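Local coordinates for protein esterase (Rhizomucor miehei, PDB 4WY5) that probably acts as a carboxylesterase of the alpha/beta hydrolase fold, hydrolysing carboxylic ester bonds, at residues I69-P72 / P73-D77; F93-K96 / Y97-I100; H99-P102 / V103-T107; I138-V141 / R142-S146. All coordinates share one frame; numbering follows the deposited sequence.

Interaction 1. Residues I69-P72 / P73-D77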
loop_
_atom_site.group_PDB
_atom_site.type_symbol
_atom_site.label_atom_id
_atom_site.label_comp_id
_atom_site.label_asym_id
_atom_site.label_seq_id
_atom_site.Cartn_x
_atom_site.Cartn_y
_atom_site.Cartn_z
ATOM N N ILE A 69 -20.123 -15.249 -13.659
ATOM C CA ILE A 69 -20.379 -13.816 -13.692
ATOM C C ILE A 69 -21.007 -13.374 -12.376
ATOM O O ILE A 69 -22.051 -13.871 -11.983
ATOM C CB ILE A 69 -21.298 -13.431 -14.875
ATOM C CG1 ILE A 69 -20.578 -13.672 -16.208
ATOM C CG2 ILE A 69 -21.661 -11.953 -14.805
ATOM C CD1 ILE A 69 -21.087 -14.838 -16.978
ATOM N N VAL A 70 -20.378 -12.412 -11.713
ATOM C CA VAL A 70 -20.731 -12.061 -10.341
ATOM C C VAL A 70 -21.030 -10.563 -10.291
ATOM O O VAL A 70 -20.277 -9.777 -10.863
ATOM C CB VAL A 70 -19.561 -12.438 -9.383
ATOM C CG1 VAL A 70 -19.969 -12.364 -7.965
ATOM C CG2 VAL A 70 -19.064 -13.854 -9.659
ATOM N N ARG A 71 -22.118 -10.170 -9.619
ATOM C CA ARG A 71 -22.625 -8.784 -9.655
ATOM C C ARG A 71 -23.264 -8.391 -8.301
ATOM O O ARG A 71 -23.783 -9.254 -7.595
ATOM C CB ARG A 71 -23.646 -8.636 -10.814
ATOM C CG ARG A 71 -24.248 -7.226 -10.980
ATOM C CD ARG A 71 -25.424 -7.093 -11.968
ATOM N NE ARG A 71 -24.977 -7.157 -13.360
ATOM C CZ ARG A 71 -24.803 -6.104 -14.161
ATOM N NH1 ARG A 71 -25.028 -4.871 -13.737
ATOM N NH2 ARG A 71 -24.395 -6.295 -15.406
ATOM N N PRO A 72 -23.233 -7.096 -7.924
ATOM C CA PRO A 72 -23.887 -6.782 -6.642
ATOM C C PRO A 72 -25.419 -6.695 -6.768
ATOM O O PRO A 72 -25.922 -6.429 -7.871
ATOM C CB PRO A 72 -23.292 -5.413 -6.258
ATOM C CG PRO A 72 -22.169 -5.152 -7.253
ATOM C CD PRO A 72 -22.524 -5.924 -8.475
ATOM N N PRO A 73 -26.147 -6.924 -5.656
ATOM C CA PRO A 73 -27.626 -6.851 -5.621
ATOM C C PRO A 73 -28.164 -5.452 -5.890
ATOM O O PRO A 73 -27.619 -4.474 -5.364
ATOM C CB PRO A 73 -28.000 -7.280 -4.187
ATOM C CG PRO A 73 -26.715 -7.429 -3.427
ATOM C CD PRO A 73 -25.551 -7.372 -4.380
ATOM N N GLY A 74 -29.215 -5.367 -6.704
ATOM C CA GLY A 74 -29.855 -4.096 -7.004
ATOM C C GLY A 74 -29.163 -3.303 -8.107
ATOM O O GLY A 74 -29.441 -2.112 -8.281
ATOM N N THR A 75 -28.267 -3.954 -8.851
ATOM C CA THR A 75 -27.517 -3.293 -9.922
ATOM C C THR A 75 -27.736 -3.936 -11.289
ATOM O O THR A 75 -27.047 -3.582 -12.268
ATOM C CB THR A 75 -25.986 -3.301 -9.651
ATOM O OG1 THR A 75 -25.480 -4.647 -9.762
ATOM C CG2 THR A 75 -25.671 -2.723 -8.264
ATOM N N GLU A 76 -28.676 -4.879 -11.357
ATOM C CA GLU A 76 -28.911 -5.650 -12.582
ATOM C C GLU A 76 -29.225 -4.751 -13.782
ATOM O O GLU A 76 -28.767 -5.033 -14.892
ATOM C CB GLU A 76 -30.061 -6.652 -12.382
ATOM C CG GLU A 76 -29.858 -7.707 -11.281
ATOM C CD GLU A 76 -30.442 -7.280 -9.932
ATOM O OE1 GLU A 76 -30.300 -6.087 -9.560
ATOM O OE2 GLU A 76 -31.071 -8.130 -9.256
ATOM N N ASP A 77 -29.957 -3.653 -13.539
ATOM C CA ASP A 77 -30.371 -2.703 -14.592
ATOM C C ASP A 77 -29.369 -1.562 -14.816
ATOM O O ASP A 77 -29.515 -0.770 -15.745
ATOM C CB ASP A 77 -31.736 -2.085 -14.263
ATOM C CG ASP A 77 -32.896 -3.061 -14.428
ATOM O OD1 ASP A 77 -32.674 -4.254 -14.760
ATOM O OD2 ASP A 77 -34.050 -2.614 -14.220
#
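T75 folds back onto P72 and R71 across a type II beta turn, P72 to T75, which takes the chain out of strand 63-71. The hydroxyl OG1 of T75 donates to P72 O at 2.6 Å, reaching it from a direction tilted 31° from the carbonyl plane. A chi1 of 69° sets that hydroxyl between the backbone N and carbonyl carbon of T75, facing the start of the turn. There it also touches the side chain of R71, with T75 OG1 3.1 Å from R71 CG. At the middle of the turn P73 is followed by G74, whose positive phi of 83° is the one a type II turn requires at its third position.

The side chain of R71 bridges the two arms of the turn. Its chain bends at chi3 and brings the edge of the guanidinium to T75, where NH1 makes a weak bond to T75 O of 2.8 Å. The firmer grip comes from beyond the turn: NH1 also donates to Q78 O, and NH2 to N149 O. N149 holds E76 O as well through its own amide. That same E76 O stands 3.9 Å above one face of the R71 guanidinium, displaced toward its rim.

Interaction 2. Residues F93-K96 / Y97-I100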
loop_
_atom_site.group_PDB
_atom_site.type_symbol
_atom_site.label_atom_id
_atom_site.label_comp_id
_atom_site.label_asym_id
_atom_site.label_seq_id
_atom_site.Cartn_x
_atom_site.Cartn_y
_atom_site.Cartn_z
ATOM N N PHE A 93 -4.319 -26.192 -8.699
ATOM C CA PHE A 93 -5.582 -26.166 -7.963
ATOM C C PHE A 93 -6.343 -24.848 -8.129
ATOM O O PHE A 93 -5.908 -23.934 -8.848
ATOM C CB PHE A 93 -5.348 -26.403 -6.470
ATOM C CG PHE A 93 -4.352 -27.489 -6.166
ATOM C CD1 PHE A 93 -4.729 -28.827 -6.202
ATOM C CD2 PHE A 93 -3.042 -27.171 -5.823
ATOM C CE1 PHE A 93 -3.810 -29.836 -5.908
ATOM C CE2 PHE A 93 -2.112 -28.168 -5.533
ATOM C CZ PHE A 93 -2.498 -29.505 -5.572
ATOM N N GLY A 94 -7.495 -24.762 -7.461
ATOM C CA GLY A 94 -8.264 -23.537 -7.451
ATOM C C GLY A 94 -9.563 -23.611 -8.222
ATOM O O GLY A 94 -9.663 -24.326 -9.210
ATOM N N SER A 95 -10.556 -22.858 -7.759
ATOM C CA SER A 95 -11.874 -22.802 -8.391
ATOM C C SER A 95 -12.627 -21.638 -7.775
ATOM O O SER A 95 -12.091 -20.919 -6.933
ATOM C CB SER A 95 -12.657 -24.097 -8.190
ATOM O OG SER A 95 -12.946 -24.275 -6.814
ATOM N N LYS A 96 -13.890 -21.487 -8.132
ATOM C CA LYS A 96 -14.674 -20.389 -7.589
ATOM C C LYS A 96 -15.011 -20.610 -6.115
ATOM O O LYS A 96 -15.334 -19.656 -5.403
ATOM C CB LYS A 96 -15.966 -20.207 -8.402
ATOM C CG LYS A 96 -16.988 -21.321 -8.201
ATOM C CD LYS A 96 -18.304 -21.028 -8.913
ATOM C CE LYS A 96 -19.248 -22.229 -8.845
ATOM N NZ LYS A 96 -20.651 -21.896 -9.258
ATOM N N TYR A 97 -14.858 -21.840 -5.628
ATOM C CA TYR A 97 -15.153 -22.108 -4.223
ATOM C C TYR A 97 -13.982 -21.764 -3.331
ATOM O O TYR A 97 -14.188 -21.292 -2.221
ATOM C CB TYR A 97 -15.551 -23.575 -4.014
ATOM C CG TYR A 97 -16.756 -23.988 -4.821
ATOM C CD1 TYR A 97 -18.042 -23.587 -4.440
ATOM C CD2 TYR A 97 -16.616 -24.749 -5.977
ATOM C CE1 TYR A 97 -19.158 -23.950 -5.181
ATOM C CE2 TYR A 97 -17.724 -25.111 -6.731
ATOM C CZ TYR A 97 -18.991 -24.709 -6.325
ATOM O OH TYR A 97 -20.097 -25.065 -7.061
ATOM N N THR A 98 -12.758 -21.973 -3.817
ATOM C CA THR A 98 -11.563 -21.684 -3.020
ATOM C C THR A 98 -11.326 -20.171 -2.879
ATOM O O THR A 98 -10.793 -19.718 -1.865
ATOM C CB THR A 98 -10.290 -22.363 -3.611
ATOM O OG1 THR A 98 -10.037 -21.873 -4.932
ATOM C CG2 THR A 98 -10.456 -23.887 -3.676
ATOM N N HIS A 99 -11.737 -19.389 -3.878
ATOM C CA HIS A 99 -11.450 -17.954 -3.879
ATOM C C HIS A 99 -12.694 -17.098 -3.618
ATOM O O HIS A 99 -12.731 -15.907 -3.962
ATOM C CB HIS A 99 -10.797 -17.548 -5.206
ATOM C CG HIS A 99 -9.355 -17.935 -5.306
ATOM N ND1 HIS A 99 -8.941 -19.248 -5.395
ATOM C CD2 HIS A 99 -8.225 -17.180 -5.310
ATOM C CE1 HIS A 99 -7.618 -19.287 -5.453
ATOM N NE2 HIS A 99 -7.160 -18.046 -5.406
ATOM N N ILE A 100 -13.691 -17.690 -2.965
ATOM C CA ILE A 100 -14.991 -17.056 -2.861
ATOM C C ILE A 100 -14.966 -15.767 -2.021
ATOM O O ILE A 100 -15.758 -14.849 -2.259
ATOM C CB ILE A 100 -16.050 -18.067 -2.303
ATOM C CG1 ILE A 100 -17.469 -17.505 -2.477
ATOM C CG2 ILE A 100 -15.789 -18.421 -0.835
ATOM C CD1 ILE A 100 -18.568 -18.406 -1.943
#
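This is a local turn contact in the loop between strand 80-86 and helix 100-110, where S95 and K96 meet Y97 and T98 just ahead of the helix. S95 is held from both of its oxygens. Its OG accepts a weak bond from Y97 N at 3.3 Å, made possible by a chi1 of 65° that turns the hydroxyl toward the following backbone; E38 binds the same hydroxyl more strongly. Its carbonyl faces T98 N and H99 N, and S95 O takes a weak 3.4 Å bond from H99 N.

K96 and Y97 run side by side and point the same way. The methylenes of K96 cover one face of the phenol ring: CG of K96 sits 4.1 Å from the Y97 ring centroid and only 11° off its normal, a CH-pi contact, while further out CE of K96 lies 3.5 Å from CZ of Y97. The ammonium goes on past the ring to salt bridges with E53 and D55.

On the inner side, T98 OG1 meets H99 ND1 at 2.9 Å in the imidazole plane, and NE2 of H99 is hydrogen-bonded to D160. The ring is thus fixed at both nitrogens, beside H87. The arrangement is a turn running into the N-cap at H99, in the loop after the HGGG sequence that probably forms the oxyanion hole, as in hormone-sensitive-lipase-like esterases.

Interaction 3. Residues H99-P102 / V103-T107. With SO4 (sulfate ion), chain D.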
loop_
_atom_site.group_PDB
_atom_site.type_symbol
_atom_site.label_atom_id
_atom_site.label_comp_id
_atom_site.label_asym_id
_atom_site.label_seq_id
_atom_site.Cartn_x
_atom_site.Cartn_y
_atom_site.Cartn_z
ATOM N N HIS A 99 -11.737 -19.389 -3.878
ATOM C CA HIS A 99 -11.450 -17.954 -3.879
ATOM C C HIS A 99 -12.694 -17.098 -3.618
ATOM O O HIS A 99 -12.731 -15.907 -3.962
ATOM C CB HIS A 99 -10.797 -17.548 -5.206
ATOM C CG HIS A 99 -9.355 -17.935 -5.306
ATOM N ND1 HIS A 99 -8.941 -19.248 -5.395
ATOM C CD2 HIS A 99 -8.225 -17.180 -5.310
ATOM C CE1 HIS A 99 -7.618 -19.287 -5.453
ATOM N NE2 HIS A 99 -7.160 -18.046 -5.406
ATOM N N ILE A 100 -13.691 -17.690 -2.965
ATOM C CA ILE A 100 -14.991 -17.056 -2.861
ATOM C C ILE A 100 -14.966 -15.767 -2.021
ATOM O O ILE A 100 -15.758 -14.849 -2.259
ATOM C CB ILE A 100 -16.050 -18.067 -2.303
ATOM C CG1 ILE A 100 -17.469 -17.505 -2.477
ATOM C CG2 ILE A 100 -15.789 -18.421 -0.835
ATOM C CD1 ILE A 100 -18.568 -18.406 -1.943
ATOM N N LYS A 101 -14.059 -15.674 -1.054
ATOM C CA LYS A 101 -14.039 -14.498 -0.173
ATOM C C LYS A 101 -13.448 -13.239 -0.866
ATOM O O LYS A 101 -14.116 -12.195 -0.896
ATOM C CB LYS A 101 -13.303 -14.833 1.143
ATOM C CG LYS A 101 -13.092 -13.656 2.087
ATOM C CD LYS A 101 -14.409 -13.153 2.655
ATOM C CE LYS A 101 -14.202 -12.076 3.743
ATOM N NZ LYS A 101 -15.504 -11.444 4.136
ATOM N N PRO A 102 -12.227 -13.314 -1.450
ATOM C CA PRO A 102 -11.771 -12.085 -2.137
ATOM C C PRO A 102 -12.598 -11.676 -3.373
ATOM O O PRO A 102 -12.713 -10.471 -3.630
ATOM C CB PRO A 102 -10.336 -12.416 -2.564
ATOM C CG PRO A 102 -10.271 -13.920 -2.578
ATOM C CD PRO A 102 -11.200 -14.368 -1.470
ATOM N N VAL A 103 -13.178 -12.632 -4.099
ATOM C CA VAL A 103 -13.988 -12.306 -5.275
ATOM C C VAL A 103 -15.273 -11.556 -4.893
ATOM O O VAL A 103 -15.622 -10.525 -5.491
ATOM C CB VAL A 103 -14.365 -13.573 -6.070
ATOM C CG1 VAL A 103 -15.466 -13.278 -7.079
ATOM C CG2 VAL A 103 -13.142 -14.142 -6.756
ATOM N N ARG A 104 -15.967 -12.063 -3.887
ATOM C CA ARG A 104 -17.201 -11.430 -3.453
ATOM C C ARG A 104 -16.953 -10.073 -2.774
ATOM O O ARG A 104 -17.731 -9.136 -2.980
ATOM C CB ARG A 104 -17.991 -12.392 -2.548
ATOM C CG ARG A 104 -18.679 -13.488 -3.385
ATOM C CD ARG A 104 -19.689 -14.378 -2.646
ATOM N NE ARG A 104 -20.146 -15.444 -3.546
ATOM C CZ ARG A 104 -21.132 -16.300 -3.293
ATOM N NH1 ARG A 104 -21.809 -16.235 -2.156
ATOM N NH2 ARG A 104 -21.441 -17.230 -4.190
ATOM N N ASP A 105 -15.845 -9.951 -2.037
ATOM C CA ASP A 105 -15.422 -8.662 -1.442
ATOM C C ASP A 105 -15.112 -7.563 -2.493
ATOM O O ASP A 105 -15.598 -6.436 -2.398
ATOM C CB ASP A 105 -14.185 -8.852 -0.530
ATOM C CG ASP A 105 -14.542 -9.447 0.834
ATOM O OD1 ASP A 105 -15.754 -9.595 1.128
ATOM O OD2 ASP A 105 -13.623 -9.734 1.633
ATOM N N LEU A 106 -14.261 -7.880 -3.460
ATOM C CA LEU A 106 -13.932 -6.930 -4.531
ATOM C C LEU A 106 -15.173 -6.489 -5.323
ATOM O O LEU A 106 -15.317 -5.312 -5.672
ATOM C CB LEU A 106 -12.905 -7.551 -5.483
ATOM C CG LEU A 106 -11.532 -7.817 -4.839
ATOM C CD1 LEU A 106 -10.618 -8.629 -5.748
ATOM C CD2 LEU A 106 -10.867 -6.501 -4.430
ATOM N N THR A 107 -16.060 -7.441 -5.605
ATOM C CA THR A 107 -17.245 -7.178 -6.420
ATOM C C THR A 107 -18.176 -6.137 -5.778
ATOM O O THR A 107 -18.510 -5.143 -6.419
ATOM C CB THR A 107 -18.027 -8.489 -6.703
ATOM O OG1 THR A 107 -17.222 -9.358 -7.515
ATOM C CG2 THR A 107 -19.354 -8.202 -7.421
HETATM S S SO4 D . -24.228 -19.803 -2.993
HETATM O O1 SO4 D . -25.107 -20.977 -3.002
HETATM O O2 SO4 D . -24.662 -18.847 -4.010
HETATM O O3 SO4 D . -24.275 -19.151 -1.678
HETATM O O4 SO4 D . -22.861 -20.229 -3.301
#
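D105 and L106 bind back to K101 and P102 in the first turns of helix 100-110, the helix of a beta-alpha-beta unit with strands 80-86 and 113-117. L106 N donates to P102 O at 3.0 Å, nearly straight at 170°, and D105 N reaches K101 O at 3.1 Å. P102 has no N-H to offer, which suits a first turn, where backbone nitrogens have no helical acceptor behind them.

The same i to i+4 spacing pairs opposite charges. K101 bends at chi2 (67°) and crosses over D105, giving a long salt bridge of 3.5 Å between K101 NZ and D105 OD1. Each end has a further partner: the ammonium donates to K47 O, and OD2 of D105 accepts from Y304.

On the neighbouring face of the helix, the extended chain of R104 passes I100, whose CD1 methyl lies 3.6 Å above the centre of the R104 guanidinium face. At the edge of that group NH2 of R104 makes a weak 3.4 Å bond to O4 of a sulfate, probably from the crystallisation liquor, and the same NH2 forms a salt bridge with E53.

V103 and L106 turn inward onto F85 of strand 80-86, and L106 also meets helix 302-319. Deeper in the helix, V103 O is gripped from opposite faces of its plane, by T107 N and by T107 OG1, the latter at 2.8 Å.

Interaction 4. Residues I138-V141 / R142-S146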
loop_
_atom_site.group_PDB
_atom_site.type_symbol
_atom_site.label_atom_id
_atom_site.label_comp_id
_atom_site.label_asym_id
_atom_site.label_seq_id
_atom_site.Cartn_x
_atom_site.Cartn_y
_atom_site.Cartn_z
ATOM N N ILE A 138 -11.614 -12.500 -22.839
ATOM C CA ILE A 138 -11.630 -11.041 -22.952
ATOM C C ILE A 138 -12.338 -10.602 -24.244
ATOM O O ILE A 138 -13.119 -9.647 -24.233
ATOM C CB ILE A 138 -10.197 -10.452 -22.907
ATOM C CG1 ILE A 138 -9.611 -10.597 -21.496
ATOM C CG2 ILE A 138 -10.204 -8.987 -23.321
ATOM C CD1 ILE A 138 -8.157 -10.095 -21.333
ATOM N N LEU A 139 -12.080 -11.320 -25.340
ATOM C CA LEU A 139 -12.738 -11.029 -26.613
ATOM C C LEU A 139 -14.238 -11.222 -26.523
ATOM O O LEU A 139 -15.000 -10.473 -27.123
ATOM C CB LEU A 139 -12.176 -11.901 -27.742
ATOM C CG LEU A 139 -10.818 -11.414 -28.271
ATOM C CD1 LEU A 139 -10.209 -12.357 -29.312
ATOM C CD2 LEU A 139 -10.929 -9.987 -28.818
ATOM N N TRP A 140 -14.658 -12.218 -25.757
ATOM C CA TRP A 140 -16.070 -12.516 -25.627
ATOM C C TRP A 140 -16.822 -11.442 -24.847
ATOM O O TRP A 140 -17.931 -11.041 -25.215
ATOM C CB TRP A 140 -16.247 -13.868 -24.954
ATOM C CG TRP A 140 -17.669 -14.257 -24.837
ATOM C CD1 TRP A 140 -18.408 -14.927 -25.762
ATOM C CD2 TRP A 140 -18.550 -13.980 -23.734
ATOM N NE1 TRP A 140 -19.695 -15.090 -25.305
ATOM C CE2 TRP A 140 -19.809 -14.518 -24.064
ATOM C CE3 TRP A 140 -18.391 -13.346 -22.500
ATOM C CZ2 TRP A 140 -20.911 -14.440 -23.199
ATOM C CZ3 TRP A 140 -19.493 -13.262 -21.642
ATOM C CH2 TRP A 140 -20.733 -13.806 -21.999
ATOM N N VAL A 141 -16.202 -10.967 -23.773
ATOM C CA VAL A 141 -16.780 -9.922 -22.945
ATOM C C VAL A 141 -16.990 -8.628 -23.727
ATOM O O VAL A 141 -17.995 -7.946 -23.546
ATOM C CB VAL A 141 -15.883 -9.636 -21.723
ATOM C CG1 VAL A 141 -16.191 -8.273 -21.136
ATOM C CG2 VAL A 141 -16.058 -10.730 -20.682
ATOM N N ARG A 142 -16.050 -8.307 -24.609
ATOM C CA ARG A 142 -16.189 -7.135 -25.479
ATOM C C ARG A 142 -17.326 -7.292 -26.492
ATOM O O ARG A 142 -17.967 -6.314 -26.863
ATOM C CB ARG A 142 -14.881 -6.868 -26.237
ATOM C CG ARG A 142 -13.802 -6.212 -25.410
ATOM C CD ARG A 142 -12.502 -6.016 -26.185
ATOM N NE ARG A 142 -12.005 -4.668 -25.932
ATOM C CZ ARG A 142 -11.872 -3.726 -26.858
ATOM N NH1 ARG A 142 -12.136 -3.997 -28.128
ATOM N NH2 ARG A 142 -11.428 -2.524 -26.512
ATOM N N GLU A 143 -17.579 -8.528 -26.917
ATOM C CA GLU A 143 -18.631 -8.815 -27.893
ATOM C C GLU A 143 -20.037 -8.809 -27.298
ATOM O O GLU A 143 -21.013 -8.608 -28.015
ATOM C CB GLU A 143 -18.380 -10.165 -28.556
ATOM C CG GLU A 143 -17.602 -10.057 -29.845
ATOM C CD GLU A 143 -18.357 -9.303 -30.924
ATOM O OE1 GLU A 143 -19.529 -9.656 -31.197
ATOM O OE2 GLU A 143 -17.770 -8.354 -31.496
ATOM N N ASN A 144 -20.141 -9.069 -25.998
ATOM C CA ASN A 144 -21.448 -9.225 -25.369
ATOM C C ASN A 144 -21.710 -8.257 -24.215
ATOM O O ASN A 144 -22.384 -8.615 -23.249
ATOM C CB ASN A 144 -21.618 -10.660 -24.870
ATOM C CG ASN A 144 -21.714 -11.663 -26.004
ATOM O OD1 ASN A 144 -22.797 -11.912 -26.539
ATOM N ND2 ASN A 144 -20.584 -12.258 -26.367
ATOM N N ALA A 145 -21.187 -7.039 -24.318
ATOM C CA ALA A 145 -21.311 -6.051 -23.240
ATOM C C ALA A 145 -22.758 -5.643 -22.996
ATOM O O ALA A 145 -23.167 -5.398 -21.863
ATOM C CB ALA A 145 -20.477 -4.819 -23.549
ATOM N N SER A 146 -23.524 -5.556 -24.071
ATOM C CA SER A 146 -24.914 -5.125 -23.978
ATOM C C SER A 146 -25.793 -6.176 -23.289
ATOM O O SER A 146 -26.753 -5.830 -22.606
ATOM C CB SER A 146 -25.452 -4.804 -25.375
ATOM O OG SER A 146 -24.646 -3.809 -25.996
#
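The C-terminal end of helix 129-143 is closed by N144, the first residue to leave helical geometry, whose side chain folds back over W140. Its amide does two things there. ND2 of N144 donates to W140 O at 3.1 Å, with an N-H...O angle of 165° and the acceptor close to the amide plane. The same nitrogen also rests over one face of the indole, 3.1 Å above the ring plane and displaced toward its rim, on the pyrrole side near NE1. The amide plane is inclined 30° to the indole, so the two flat groups meet over a face while the bond goes to the carbonyl. Behind the amide, CB of N144 lies 4.3 Å from the centroid of the six-membered ring, a CH-pi contact over the face. With CG anti to the backbone N (chi1 -178°), the indole of W140 swings back alongside N144 and rests on V58 and S60 of strand 52-60.

W140 O is thereby crowded with donors: besides ND2 it receives weak bonds from E143 N and N144 N. E143 N keeps its regular partner as well, lying 3.2 Å from L139 O, whereas N144 N divides itself weakly between W140 O and V141 O. One residue earlier, R142 N bonds to I138 O at 3.2 Å in the ordinary helical way. The side chains of V141 and A145 both touch I150 of the short strand 150-151. The i to i+3 sharing of backbone donors is typical of a helix tightening at its C-terminus, here with an asparagine side chain supplementing the last turn.

In the fold
The interactions come in the order 1 to 4 along the chain, with 2 and 3 overlapping at H99 and I100. The centres of these two are about 10 Å apart, and the loop after strand 80-86 runs directly into helix 100-110. Interaction 1, at the end of strand 63-71, has its centre about 14 Å from that of interaction 3 and touches it where P72 CG meets T107 O at 3.8 Å. E53 links interactions 2 and 3, pairing with both K96 and R104. Interaction 4 lies apart at the end of helix 129-143, its centre about 17 Å from that of interaction 1 and 24 Å from that of interaction 2. Interaction 2 lies toward the probable catalytic site, while interactions 1 and 4 belong to the scaffold around the sheet.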